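Cobalamin biosynthesis protein CobN (Mycobacterium tuberculosis, PDB 7C6O) is the large, catalytic subunit of cobaltochelatase, the enzyme that inserts cobalt into the corrin ring in cobalamin biosynthesis. Local coordinates at residues L179-A184 with P222-C227; I191-Y196 with R213-A218; E209-A214 with R348-A353; D294-N299 with V340-R345. One frame throughout, in Å; residues are numbered along the deposited sequence.

Contact 1 of 4, residues L179-A184 with P222-C227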
loop_
_atom_site.group_PDB
_atom_site.type_symbol
_atom_site.label_atom_id
_atom_site.label_comp_id
_atom_site.label_asym_id
_atom_site.label_seq_id
_atom_site.Cartn_x
_atom_site.Cartn_y
_atom_site.Cartn_z
ATOM N N LEU A 179 31.572 -12.321 12.747
ATOM C CA LEU A 179 31.342 -13.603 13.402
ATOM C C LEU A 179 32.243 -14.631 12.731
ATOM O O LEU A 179 32.018 -15.001 11.573
ATOM C CB LEU A 179 29.873 -14.006 13.310
ATOM C CG LEU A 179 29.503 -15.334 13.973
ATOM C CD1 LEU A 179 29.736 -15.275 15.476
ATOM C CD2 LEU A 179 28.061 -15.710 13.665
ATOM N N GLU A 180 33.273 -15.082 13.443
ATOM C CA GLU A 180 34.260 -15.963 12.834
ATOM C C GLU A 180 33.672 -17.352 12.616
ATOM O O GLU A 180 33.126 -17.965 13.538
ATOM C CB GLU A 180 35.515 -16.040 13.701
ATOM C CG GLU A 180 36.272 -14.719 13.810
ATOM C CD GLU A 180 36.797 -14.218 12.472
ATOM O OE1 GLU A 180 36.990 -15.042 11.551
ATOM O OE2 GLU A 180 37.018 -12.996 12.340
ATOM N N ARG A 181 33.776 -17.837 11.383
ATOM C CA ARG A 181 33.276 -19.139 10.976
ATOM C C ARG A 181 34.283 -19.760 10.023
ATOM O O ARG A 181 35.040 -19.038 9.365
ATOM C CB ARG A 181 31.911 -19.032 10.276
ATOM C CG ARG A 181 30.834 -18.327 11.081
ATOM C CD ARG A 181 29.566 -18.131 10.258
ATOM N NE ARG A 181 28.899 -19.395 9.952
ATOM C CZ ARG A 181 28.954 -20.012 8.777
ATOM N NH1 ARG A 181 29.643 -19.484 7.773
ATOM N NH2 ARG A 181 28.312 -21.158 8.601
ATOM N N PRO A 182 34.319 -21.086 9.926
ATOM C CA PRO A 182 35.194 -21.720 8.936
ATOM C C PRO A 182 34.758 -21.374 7.524
ATOM O O PRO A 182 33.571 -21.202 7.238
ATOM C CB PRO A 182 35.029 -23.220 9.215
ATOM C CG PRO A 182 34.412 -23.308 10.571
ATOM C CD PRO A 182 33.579 -22.079 10.723
ATOM N N ASP A 183 35.741 -21.264 6.635
ATOM C CA ASP A 183 35.475 -20.998 5.225
ATOM C C ASP A 183 35.083 -22.306 4.551
ATOM O O ASP A 183 35.904 -23.222 4.432
ATOM C CB ASP A 183 36.700 -20.378 4.559
ATOM C CG ASP A 183 36.395 -19.801 3.187
ATOM O OD1 ASP A 183 35.440 -20.265 2.532
ATOM O OD2 ASP A 183 37.118 -18.876 2.764
ATOM N N ALA A 184 33.829 -22.397 4.109
ATOM C CA ALA A 184 33.348 -23.586 3.420
ATOM C C ALA A 184 33.853 -23.686 1.989
ATOM O O ALA A 184 33.657 -24.726 1.352
ATOM C CB ALA A 184 31.818 -23.620 3.428
ATOM N N PRO A 222 28.902 -16.413 3.072
ATOM C CA PRO A 222 28.307 -15.544 4.093
ATOM C C PRO A 222 29.349 -14.679 4.788
ATOM O O PRO A 222 30.458 -15.124 5.095
ATOM C CB PRO A 222 27.670 -16.537 5.073
ATOM C CG PRO A 222 28.489 -17.776 4.925
ATOM C CD PRO A 222 28.938 -17.826 3.490
ATOM N N LEU A 223 28.975 -13.426 5.035
ATOM C CA LEU A 223 29.822 -12.459 5.732
ATOM C C LEU A 223 29.017 -11.891 6.895
ATOM O O LEU A 223 28.421 -10.810 6.787
ATOM C CB LEU A 223 30.301 -11.358 4.781
ATOM C CG LEU A 223 31.133 -10.209 5.360
ATOM C CD1 LEU A 223 32.380 -10.725 6.061
ATOM C CD2 LEU A 223 31.499 -9.214 4.270
ATOM N N PRO A 224 28.959 -12.608 8.019
ATOM C CA PRO A 224 28.182 -12.122 9.170
ATOM C C PRO A 224 28.922 -11.011 9.902
ATOM O O PRO A 224 30.072 -11.178 10.317
ATOM C CB PRO A 224 28.033 -13.368 10.049
ATOM C CG PRO A 224 29.218 -14.208 9.702
ATOM C CD PRO A 224 29.502 -13.959 8.246
ATOM N N LEU A 225 28.252 -9.872 10.061
ATOM C CA LEU A 225 28.831 -8.701 10.704
ATOM C C LEU A 225 27.863 -8.174 11.751
ATOM O O LEU A 225 26.673 -8.001 11.466
ATOM C CB LEU A 225 29.141 -7.603 9.676
ATOM C CG LEU A 225 30.144 -7.952 8.575
ATOM C CD1 LEU A 225 30.150 -6.883 7.491
ATOM C CD2 LEU A 225 31.534 -8.122 9.166
ATOM N N TYR A 226 28.365 -7.923 12.957
ATOM C CA TYR A 226 27.569 -7.287 13.996
ATOM C C TYR A 226 27.940 -5.814 14.103
ATOM O O TYR A 226 29.060 -5.412 13.782
ATOM C CB TYR A 226 27.753 -7.981 15.351
ATOM C CG TYR A 226 29.153 -7.912 15.919
ATOM C CD1 TYR A 226 30.074 -8.919 15.669
ATOM C CD2 TYR A 226 29.549 -6.845 16.719
ATOM C CE1 TYR A 226 31.354 -8.863 16.193
ATOM C CE2 TYR A 226 30.830 -6.778 17.243
ATOM C CZ TYR A 226 31.725 -7.791 16.977
ATOM O OH TYR A 226 32.999 -7.733 17.497
ATOM N N CYS A 227 26.981 -5.009 14.553
ATOM C CA CYS A 227 27.202 -3.579 14.708
ATOM C C CYS A 227 26.116 -3.010 15.604
ATOM O O CYS A 227 25.067 -3.627 15.810
ATOM C CB CYS A 227 27.209 -2.856 13.356
ATOM S SG CYS A 227 25.600 -2.799 12.544
HETATM O O HOH W 1 31.148 -16.958 7.312
#
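Leu-179 and Pro-224 make the one direct hydrogen bond of this contact: Leu-179 N donates to Pro-224 O over 3.1 Å. The N-H points nearly straight at the oxygen, at 165°, but reaches it from above the carbonyl plane.

Apolar packing surrounds that bond. Leu-179 CB lies 3.7 Å from Pro-224 CG; with CG anti to the backbone nitrogen (chi1 -180°), the isobutyl end is carried away from the proline and CB is left as the touching atom. Arg-181 crosses the same proline at a slant, its CD 4.0 Å from Pro-224 CG. Its NH1 then comes within 3.5 Å of Pro-222 CG, the arginine chain crossing that ring at about a right angle.

Polar links complete the contact. A water in the guanidinium plane accepts from Arg-181 NH1 and donates to Pro-222 O, each bond 3.0 Å long, a second link besides the Leu-179 bond. The charge itself is shared between Glu-209 and Glu-216 of helix 206-217, two salt bridges that probably fix the guanidinium's rotation. The arrangement is that of a mixed-sheet border, where the chain leaving edge strand 176-178 runs on beside strand 221-227, the antiparallel neighbour of that strand.

Contact 2 of 4, residues I191-Y196 with R213-A218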
loop_
_atom_site.group_PDB
_atom_site.type_symbol
_atom_site.label_atom_id
_atom_site.label_comp_id
_atom_site.label_asym_id
_atom_site.label_seq_id
_atom_site.Cartn_x
_atom_site.Cartn_y
_atom_site.Cartn_z
ATOM N N ILE A 191 27.438 -12.660 0.604
ATOM C CA ILE A 191 26.203 -12.159 1.196
ATOM C C ILE A 191 26.513 -11.733 2.624
ATOM O O ILE A 191 26.776 -12.575 3.490
ATOM C CB ILE A 191 25.086 -13.211 1.164
ATOM C CG1 ILE A 191 24.894 -13.749 -0.255
ATOM C CG2 ILE A 191 23.789 -12.629 1.710
ATOM C CD1 ILE A 191 24.566 -12.687 -1.283
ATOM N N ALA A 192 26.485 -10.428 2.876
ATOM C CA ALA A 192 26.669 -9.940 4.234
ATOM C C ALA A 192 25.402 -10.171 5.050
ATOM O O ALA A 192 24.287 -10.073 4.532
ATOM C CB ALA A 192 27.029 -8.455 4.223
ATOM N N VAL A 193 25.580 -10.500 6.327
ATOM C CA VAL A 193 24.476 -10.640 7.275
ATOM C C VAL A 193 24.738 -9.679 8.428
ATOM O O VAL A 193 25.683 -9.871 9.203
ATOM C CB VAL A 193 24.323 -12.081 7.780
ATOM C CG1 VAL A 193 23.143 -12.185 8.741
ATOM C CG2 VAL A 193 24.141 -13.031 6.607
ATOM N N LEU A 194 23.899 -8.651 8.548
ATOM C CA LEU A 194 24.080 -7.596 9.540
ATOM C C LEU A 194 23.148 -7.839 10.721
ATOM O O LEU A 194 21.925 -7.892 10.551
ATOM C CB LEU A 194 23.815 -6.219 8.930
ATOM C CG LEU A 194 24.973 -5.482 8.249
ATOM C CD1 LEU A 194 26.001 -5.019 9.274
ATOM C CD2 LEU A 194 25.629 -6.345 7.178
ATOM N N TYR A 195 23.724 -7.978 11.915
ATOM C CA TYR A 195 22.940 -8.193 13.123
ATOM C C TYR A 195 23.468 -7.302 14.240
ATOM O O TYR A 195 24.513 -6.660 14.116
ATOM C CB TYR A 195 22.941 -9.671 13.543
ATOM C CG TYR A 195 24.287 -10.233 13.950
ATOM C CD1 TYR A 195 25.243 -10.561 12.998
ATOM C CD2 TYR A 195 24.587 -10.466 15.289
ATOM C CE1 TYR A 195 26.469 -11.087 13.366
ATOM C CE2 TYR A 195 25.810 -10.993 15.667
ATOM C CZ TYR A 195 26.748 -11.303 14.702
ATOM O OH TYR A 195 27.969 -11.828 15.070
ATOM N N TYR A 196 22.724 -7.264 15.342
ATOM C CA TYR A 196 23.002 -6.318 16.411
ATOM C C TYR A 196 24.151 -6.783 17.297
ATOM O O TYR A 196 24.280 -7.971 17.612
ATOM C CB TYR A 196 21.748 -6.086 17.254
ATOM C CG TYR A 196 20.873 -4.981 16.712
ATOM C CD1 TYR A 196 21.411 -3.738 16.400
ATOM C CD2 TYR A 196 19.516 -5.182 16.495
ATOM C CE1 TYR A 196 20.620 -2.720 15.898
ATOM C CE2 TYR A 196 18.717 -4.172 15.990
ATOM C CZ TYR A 196 19.274 -2.944 15.695
ATOM O OH TYR A 196 18.486 -1.933 15.193
ATOM N N ARG A 213 24.537 -20.745 7.203
ATOM C CA ARG A 213 24.531 -22.083 6.619
ATOM C C ARG A 213 23.588 -22.163 5.422
ATOM O O ARG A 213 23.887 -22.843 4.434
ATOM C CB ARG A 213 24.151 -23.117 7.678
ATOM C CG ARG A 213 25.201 -23.287 8.764
ATOM C CD ARG A 213 24.823 -24.372 9.752
ATOM N NE ARG A 213 25.808 -24.479 10.825
ATOM C CZ ARG A 213 25.740 -25.360 11.818
ATOM N NH1 ARG A 213 24.730 -26.219 11.879
ATOM N NH2 ARG A 213 26.683 -25.381 12.751
ATOM N N ALA A 214 22.450 -21.467 5.486
ATOM C CA ALA A 214 21.542 -21.440 4.345
ATOM C C ALA A 214 22.175 -20.734 3.153
ATOM O O ALA A 214 21.961 -21.132 2.002
ATOM C CB ALA A 214 20.226 -20.765 4.734
ATOM N N ILE A 215 22.953 -19.678 3.411
ATOM C CA ILE A 215 23.667 -18.989 2.337
ATOM C C ILE A 215 24.674 -19.925 1.684
ATOM O O ILE A 215 24.799 -19.968 0.452
ATOM C CB ILE A 215 24.342 -17.718 2.885
ATOM C CG1 ILE A 215 23.285 -16.674 3.252
ATOM C CG2 ILE A 215 25.345 -17.161 1.881
ATOM C CD1 ILE A 215 23.829 -15.526 4.073
ATOM N N GLU A 216 25.402 -20.694 2.497
ATOM C CA GLU A 216 26.330 -21.680 1.952
ATOM C C GLU A 216 25.594 -22.750 1.154
ATOM O O GLU A 216 26.060 -23.165 0.087
ATOM C CB GLU A 216 27.151 -22.302 3.086
ATOM C CG GLU A 216 28.245 -21.372 3.609
ATOM C CD GLU A 216 28.697 -21.698 5.023
ATOM O OE1 GLU A 216 27.977 -22.428 5.737
ATOM O OE2 GLU A 216 29.776 -21.209 5.419
ATOM N N ASP A 217 24.433 -23.198 1.646
ATOM C CA ASP A 217 23.639 -24.169 0.898
ATOM C C ASP A 217 23.228 -23.627 -0.463
ATOM O O ASP A 217 23.130 -24.391 -1.432
ATOM C CB ASP A 217 22.397 -24.570 1.694
ATOM C CG ASP A 217 22.730 -25.362 2.939
ATOM O OD1 ASP A 217 23.886 -25.810 3.067
ATOM O OD2 ASP A 217 21.835 -25.531 3.796
ATOM N N ALA A 218 22.981 -22.323 -0.557
ATOM C CA ALA A 218 22.659 -21.678 -1.823
ATOM C C ALA A 218 23.894 -21.366 -2.659
ATOM O O ALA A 218 23.765 -20.755 -3.725
ATOM C CB ALA A 218 21.866 -20.392 -1.570
#
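Ile-215 reaches from helix 206-217 to the sheet and sets its CD1 against two side chains of strand 190-196, Ile-191 and Val-193. The CD1 methyl lies 3.7 Å from Ile-191 CG2 and 3.6 Å from Val-193 CG2, touching residues that are two apart on the strand and so on the same face of it. The extended form of Ile-215 explains this reach: CG1 stands anti to the carbonyl carbon (chi1 -69°) and CD1 continues outward with chi2 at 167°. The shorter branch stays nearer the helix, where Ile-215 CG2 comes 4.0 Å from Ile-191 CB.

The two strand residues meet Ile-215 differently. Ile-191 presents its CG2 branch; its CG1 still grazes Ile-215 CG2, but chi2 of -58° turns CD1 away from the helix segment, and the two isoleucines run at a slant to each other. Val-193 and Ile-215 instead pass in opposite directions, and CG2 is the valine branch that touches. Its other methyl, CG1, meets Leu-211 one turn earlier on the same helix.

All three side chains are buried, and no hydrogen bond joins the segments. The chain runs from strand 190-196 through helices 197-202 and 206-217 to the adjacent parallel strand 221-227, so this is the strand-to-helix packing of a beta-alpha-beta crossover, as in Rossmann-like alpha/beta folds.

Contact 3 of 4, residues E209-A214 with R348-A353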
loop_
_atom_site.group_PDB
_atom_site.type_symbol
_atom_site.label_atom_id
_atom_site.label_comp_id
_atom_site.label_asym_id
_atom_site.label_seq_id
_atom_site.Cartn_x
_atom_site.Cartn_y
_atom_site.Cartn_z
ATOM N N GLU A 209 24.014 -17.939 12.600
ATOM C CA GLU A 209 24.680 -19.128 12.076
ATOM C C GLU A 209 23.777 -19.887 11.112
ATOM O O GLU A 209 24.230 -20.357 10.060
ATOM C CB GLU A 209 25.107 -20.037 13.232
ATOM C CG GLU A 209 25.668 -21.379 12.792
ATOM C CD GLU A 209 26.997 -21.245 12.078
ATOM O OE1 GLU A 209 27.704 -20.247 12.331
ATOM O OE2 GLU A 209 27.330 -22.133 11.261
ATOM N N ALA A 210 22.493 -20.009 11.453
ATOM C CA ALA A 210 21.570 -20.741 10.593
ATOM C C ALA A 210 21.422 -20.062 9.239
ATOM O O ALA A 210 21.390 -20.733 8.201
ATOM C CB ALA A 210 20.213 -20.878 11.278
ATOM N N LEU A 211 21.327 -18.730 9.229
ATOM C CA LEU A 211 21.232 -18.017 7.960
ATOM C C LEU A 211 22.522 -18.151 7.161
ATOM O O LEU A 211 22.485 -18.287 5.932
ATOM C CB LEU A 211 20.896 -16.545 8.200
ATOM C CG LEU A 211 20.642 -15.724 6.932
ATOM C CD1 LEU A 211 19.611 -16.418 6.046
ATOM C CD2 LEU A 211 20.191 -14.312 7.274
ATOM N N CYS A 212 23.672 -18.127 7.842
ATOM C CA CYS A 212 24.943 -18.333 7.153
ATOM C C CYS A 212 25.003 -19.708 6.500
ATOM O O CYS A 212 25.471 -19.843 5.363
ATOM C CB CYS A 212 26.110 -18.151 8.126
ATOM S SG CYS A 212 26.425 -16.444 8.623
ATOM N N ARG A 213 24.537 -20.745 7.203
ATOM C CA ARG A 213 24.531 -22.083 6.619
ATOM C C ARG A 213 23.588 -22.163 5.422
ATOM O O ARG A 213 23.887 -22.843 4.434
ATOM C CB ARG A 213 24.151 -23.117 7.678
ATOM C CG ARG A 213 25.201 -23.287 8.764
ATOM C CD ARG A 213 24.823 -24.372 9.752
ATOM N NE ARG A 213 25.808 -24.479 10.825
ATOM C CZ ARG A 213 25.740 -25.360 11.818
ATOM N NH1 ARG A 213 24.730 -26.219 11.879
ATOM N NH2 ARG A 213 26.683 -25.381 12.751
ATOM N N ALA A 214 22.450 -21.467 5.486
ATOM C CA ALA A 214 21.542 -21.440 4.345
ATOM C C ALA A 214 22.175 -20.734 3.153
ATOM O O ALA A 214 21.961 -21.132 2.002
ATOM C CB ALA A 214 20.226 -20.765 4.734
ATOM N N ARG A 348 14.776 -19.486 2.175
ATOM C CA ARG A 348 14.101 -18.488 1.349
ATOM C C ARG A 348 14.834 -17.154 1.394
ATOM O O ARG A 348 15.043 -16.515 0.357
ATOM C CB ARG A 348 12.648 -18.324 1.798
ATOM C CG ARG A 348 11.910 -17.184 1.106
ATOM C CD ARG A 348 11.594 -17.500 -0.356
ATOM N NE ARG A 348 10.587 -18.550 -0.490
ATOM C CZ ARG A 348 10.816 -19.755 -1.003
ATOM N NH1 ARG A 348 12.023 -20.074 -1.451
ATOM N NH2 ARG A 348 9.833 -20.643 -1.077
ATOM N N VAL A 349 15.232 -16.712 2.591
ATOM C CA VAL A 349 15.983 -15.463 2.706
ATOM C C VAL A 349 17.327 -15.587 2.001
ATOM O O VAL A 349 17.730 -14.706 1.231
ATOM C CB VAL A 349 16.161 -15.069 4.183
ATOM C CG1 VAL A 349 17.025 -13.819 4.290
ATOM C CG2 VAL A 349 14.811 -14.842 4.843
ATOM N N ALA A 350 18.041 -16.688 2.254
ATOM C CA ALA A 350 19.330 -16.904 1.602
ATOM C C ALA A 350 19.174 -17.004 0.091
ATOM O O ALA A 350 19.971 -16.430 -0.662
ATOM C CB ALA A 350 19.994 -18.166 2.152
ATOM N N GLY A 351 18.153 -17.728 -0.372
ATOM C CA GLY A 351 17.935 -17.851 -1.804
ATOM C C GLY A 351 17.638 -16.516 -2.457
ATOM O O GLY A 351 18.206 -16.181 -3.498
ATOM N N LEU A 352 16.749 -15.730 -1.843
ATOM C CA LEU A 352 16.451 -14.401 -2.367
ATOM C C LEU A 352 17.705 -13.538 -2.440
ATOM O O LEU A 352 17.925 -12.836 -3.433
ATOM C CB LEU A 352 15.389 -13.721 -1.506
ATOM C CG LEU A 352 13.955 -14.231 -1.653
ATOM C CD1 LEU A 352 13.081 -13.686 -0.531
ATOM C CD2 LEU A 352 13.396 -13.829 -3.008
ATOM N N ALA A 353 18.536 -13.576 -1.396
ATOM C CA ALA A 353 19.744 -12.757 -1.390
ATOM C C ALA A 353 20.704 -13.177 -2.496
ATOM O O ALA A 353 21.265 -12.327 -3.197
ATOM C CB ALA A 353 20.428 -12.838 -0.025
#
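Val-349 is the first residue along segment 348-353 to meet helix 206-217. Its CG1 lies 4.1 Å from Leu-211 CD1, and the two side chains cross at about a right angle. The CA-CB bond of Leu-211 does not aim at this helix; it is the chi1 of -175° that swings the isobutyl end toward Val-349 and Ala-350.

Ala-350 follows and points toward the other helix. Its CB sits 3.5 Å from Ala-214 C and 3.7 Å from Ala-214 CB, so the methyl rests on backbone as much as on side chain. Leu-211 CD1 also comes to 4.1 Å from Ala-350 N, so that one leucine methyl touches both consecutive residues. With alanines at the crossing, the short segments approach to 8.9 Å between axes, at a signed angle of -50°. Two helices thus lie side by side on one face of a mixed alpha/beta sheet: Leu-211 and Val-349 both pack on Val-248 of a central strand and on residues of strand 321-331. On the side of helix 206-217 away from this crossing, Arg-213 NE donates to Glu-209 OE2 at 2.8 Å, one turn back, using the anti lone pair of the carboxylate.

Further along segment 348-353, Ala-353 turns to that same Val-248.

Contact 4 of 4, residues D294-N299 with V340-R345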
loop_
_atom_site.group_PDB
_atom_site.type_symbol
_atom_site.label_atom_id
_atom_site.label_comp_id
_atom_site.label_asym_id
_atom_site.label_seq_id
_atom_site.Cartn_x
_atom_site.Cartn_y
_atom_site.Cartn_z
ATOM N N ASP A 294 5.219 -20.219 17.140
ATOM C CA ASP A 294 3.931 -20.905 17.158
ATOM C C ASP A 294 2.788 -19.942 16.861
ATOM O O ASP A 294 1.820 -20.311 16.183
ATOM C CB ASP A 294 3.721 -21.616 18.499
ATOM C CG ASP A 294 3.505 -20.653 19.655
ATOM O OD1 ASP A 294 4.048 -19.529 19.620
ATOM O OD2 ASP A 294 2.789 -21.030 20.607
ATOM N N GLN A 295 2.883 -18.700 17.347
ATOM C CA GLN A 295 1.854 -17.712 17.032
ATOM C C GLN A 295 1.912 -17.296 15.569
ATOM O O GLN A 295 0.875 -16.988 14.969
ATOM C CB GLN A 295 1.996 -16.485 17.932
ATOM C CG GLN A 295 1.719 -16.751 19.402
ATOM C CD GLN A 295 1.865 -15.504 20.255
ATOM O OE1 GLN A 295 1.954 -14.390 19.737
ATOM N NE2 GLN A 295 1.895 -15.687 21.571
ATOM N N TRP A 296 3.111 -17.274 14.985
ATOM C CA TRP A 296 3.246 -16.969 13.565
ATOM C C TRP A 296 2.618 -18.059 12.705
ATOM O O TRP A 296 1.917 -17.763 11.731
ATOM C CB TRP A 296 4.724 -16.783 13.221
ATOM C CG TRP A 296 5.027 -16.568 11.765
ATOM C CD1 TRP A 296 4.802 -15.434 11.034
ATOM C CD2 TRP A 296 5.649 -17.503 10.874
ATOM N NE1 TRP A 296 5.235 -15.613 9.739
ATOM C CE2 TRP A 296 5.759 -16.873 9.616
ATOM C CE3 TRP A 296 6.118 -18.813 11.016
ATOM C CZ2 TRP A 296 6.324 -17.508 8.511
ATOM C CZ3 TRP A 296 6.674 -19.444 9.915
ATOM C CH2 TRP A 296 6.772 -18.790 8.679
ATOM N N CYS A 297 2.849 -19.326 13.054
ATOM C CA CYS A 297 2.260 -20.421 12.292
ATOM C C CYS A 297 0.746 -20.473 12.444
ATOM O O CYS A 297 0.045 -20.874 11.508
ATOM C CB CYS A 297 2.865 -21.755 12.730
ATOM S SG CYS A 297 4.578 -21.997 12.237
ATOM N N ALA A 298 0.226 -20.064 13.603
ATOM C CA ALA A 298 -1.184 -20.279 13.910
ATOM C C ALA A 298 -2.105 -19.305 13.184
ATOM O O ALA A 298 -3.226 -19.680 12.823
ATOM C CB ALA A 298 -1.409 -20.174 15.419
ATOM N N ASN A 299 -1.668 -18.069 12.965
ATOM C CA ASN A 299 -2.538 -17.012 12.471
ATOM C C ASN A 299 -2.157 -16.597 11.056
ATOM O O ASN A 299 -1.058 -16.883 10.572
ATOM C CB ASN A 299 -2.478 -15.786 13.392
ATOM C CG ASN A 299 -2.641 -16.148 14.852
ATOM O OD1 ASN A 299 -1.854 -15.724 15.699
ATOM N ND2 ASN A 299 -3.658 -16.943 15.155
ATOM N N VAL A 340 15.382 -18.036 17.681
ATOM C CA VAL A 340 15.518 -19.388 17.153
ATOM C C VAL A 340 15.144 -19.361 15.679
ATOM O O VAL A 340 14.082 -18.844 15.309
ATOM C CB VAL A 340 14.641 -20.379 17.936
ATOM C CG1 VAL A 340 14.821 -21.783 17.405
ATOM C CG2 VAL A 340 14.975 -20.317 19.420
ATOM N N ALA A 341 16.007 -19.923 14.838
ATOM C CA ALA A 341 15.852 -19.802 13.397
ATOM C C ALA A 341 15.026 -20.943 12.814
ATOM O O ALA A 341 15.043 -22.074 13.310
ATOM C CB ALA A 341 17.218 -19.758 12.713
ATOM N N ASP A 342 14.300 -20.619 11.741
ATOM C CA ASP A 342 13.550 -21.578 10.944
ATOM C C ASP A 342 14.392 -21.923 9.726
ATOM O O ASP A 342 14.555 -21.070 8.840
ATOM C CB ASP A 342 12.206 -20.974 10.520
ATOM C CG ASP A 342 11.329 -21.939 9.723
ATOM O OD1 ASP A 342 11.839 -22.660 8.842
ATOM O OD2 ASP A 342 10.106 -21.955 9.974
ATOM N N PRO A 343 14.942 -23.139 9.631
ATOM C CA PRO A 343 15.867 -23.435 8.521
ATOM C C PRO A 343 15.235 -23.295 7.146
ATOM O O PRO A 343 15.907 -22.862 6.201
ATOM C CB PRO A 343 16.295 -24.883 8.804
ATOM C CG PRO A 343 16.039 -25.082 10.265
ATOM C CD PRO A 343 14.827 -24.262 10.576
ATOM N N GLU A 344 13.959 -23.656 7.005
ATOM C CA GLU A 344 13.303 -23.519 5.708
ATOM C C GLU A 344 13.169 -22.053 5.313
ATOM O O GLU A 344 13.436 -21.688 4.162
ATOM C CB GLU A 344 11.939 -24.211 5.737
ATOM C CG GLU A 344 11.250 -24.298 4.381
ATOM C CD GLU A 344 10.508 -23.025 4.017
ATOM O OE1 GLU A 344 10.047 -22.317 4.939
ATOM O OE2 GLU A 344 10.393 -22.729 2.808
ATOM N N ARG A 345 12.763 -21.194 6.253
ATOM C CA ARG A 345 12.691 -19.767 5.956
ATOM C C ARG A 345 14.077 -19.161 5.771
ATOM O O ARG A 345 14.232 -18.197 5.013
ATOM C CB ARG A 345 11.928 -19.033 7.058
ATOM C CG ARG A 345 10.430 -19.336 7.112
ATOM C CD ARG A 345 9.671 -18.714 5.936
ATOM N NE ARG A 345 9.688 -19.563 4.745
ATOM C CZ ARG A 345 9.196 -19.204 3.563
ATOM N NH1 ARG A 345 8.650 -18.005 3.404
ATOM N NH2 ARG A 345 9.254 -20.042 2.535
#
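The Trp-296 indole is met by Arg-345 and Asp-342 at the far end of its six-membered ring, both approaching obliquely. Arg-345 CD and CG each lie 4.0 Å from Trp-296 CH2, while Asp-342 OD2 stands 4.3 Å from Trp-296 CZ3. A chi1 of 175° swings the indole out from its helix toward Arg-345. Elsewhere round the ring, Lys-567 makes a cation-pi contact, Phe-328 meets it with inclined planes, and the NE1 proton goes to Gly-570 O.

The second flat group, the Arg-345 guanidinium, lies 30° from the indole plane. Bends at chi2 and chi3 fold the chain so that its methylenes touch the tryptophan while the charged end turns to Glu-344. Two nitrogens grip that carboxylate side-on: NE to Glu-344 OE1 at 2.8 Å, and NH2 to Glu-344 OE2 at 2.9 Å, the latter nearly straight at 177° and in the guanidinium plane.

Asp-342 is the N-cap of helix 343-361, its OD1 accepting from Arg-345 N at 3.1 Å. Two further salt bridges tie the site to its surroundings, Asp-342 OD2 with Arg-293, just before segment 294-299, and Arg-345 NH1 with Asp-578. Short helix 293-298 is thereby joined to the turn that links edge strand 337-341 with helix 343-361.

All four contacts belong to one mixed seven-stranded sheet and its helices. Contacts 2 and 3 are closest, their centres about 5 Å apart, and share helix 206-217; contact 1, about 8 Å from contact 2, lies at the sheet border, where strand 221-227 is the neighbour of strand 190-196. Contact 4 is about 24 Å from contact 1, centre to centre, and shares helix 343-361 with contact 3. Along the chain contact 2 is nested within contact 1, and contact 4 within the long loop closed by contact 3. Contact 3 therefore joins the early beta-alpha-beta unit to the late helix, so helices from distant parts of the chain pack together on the same sheet.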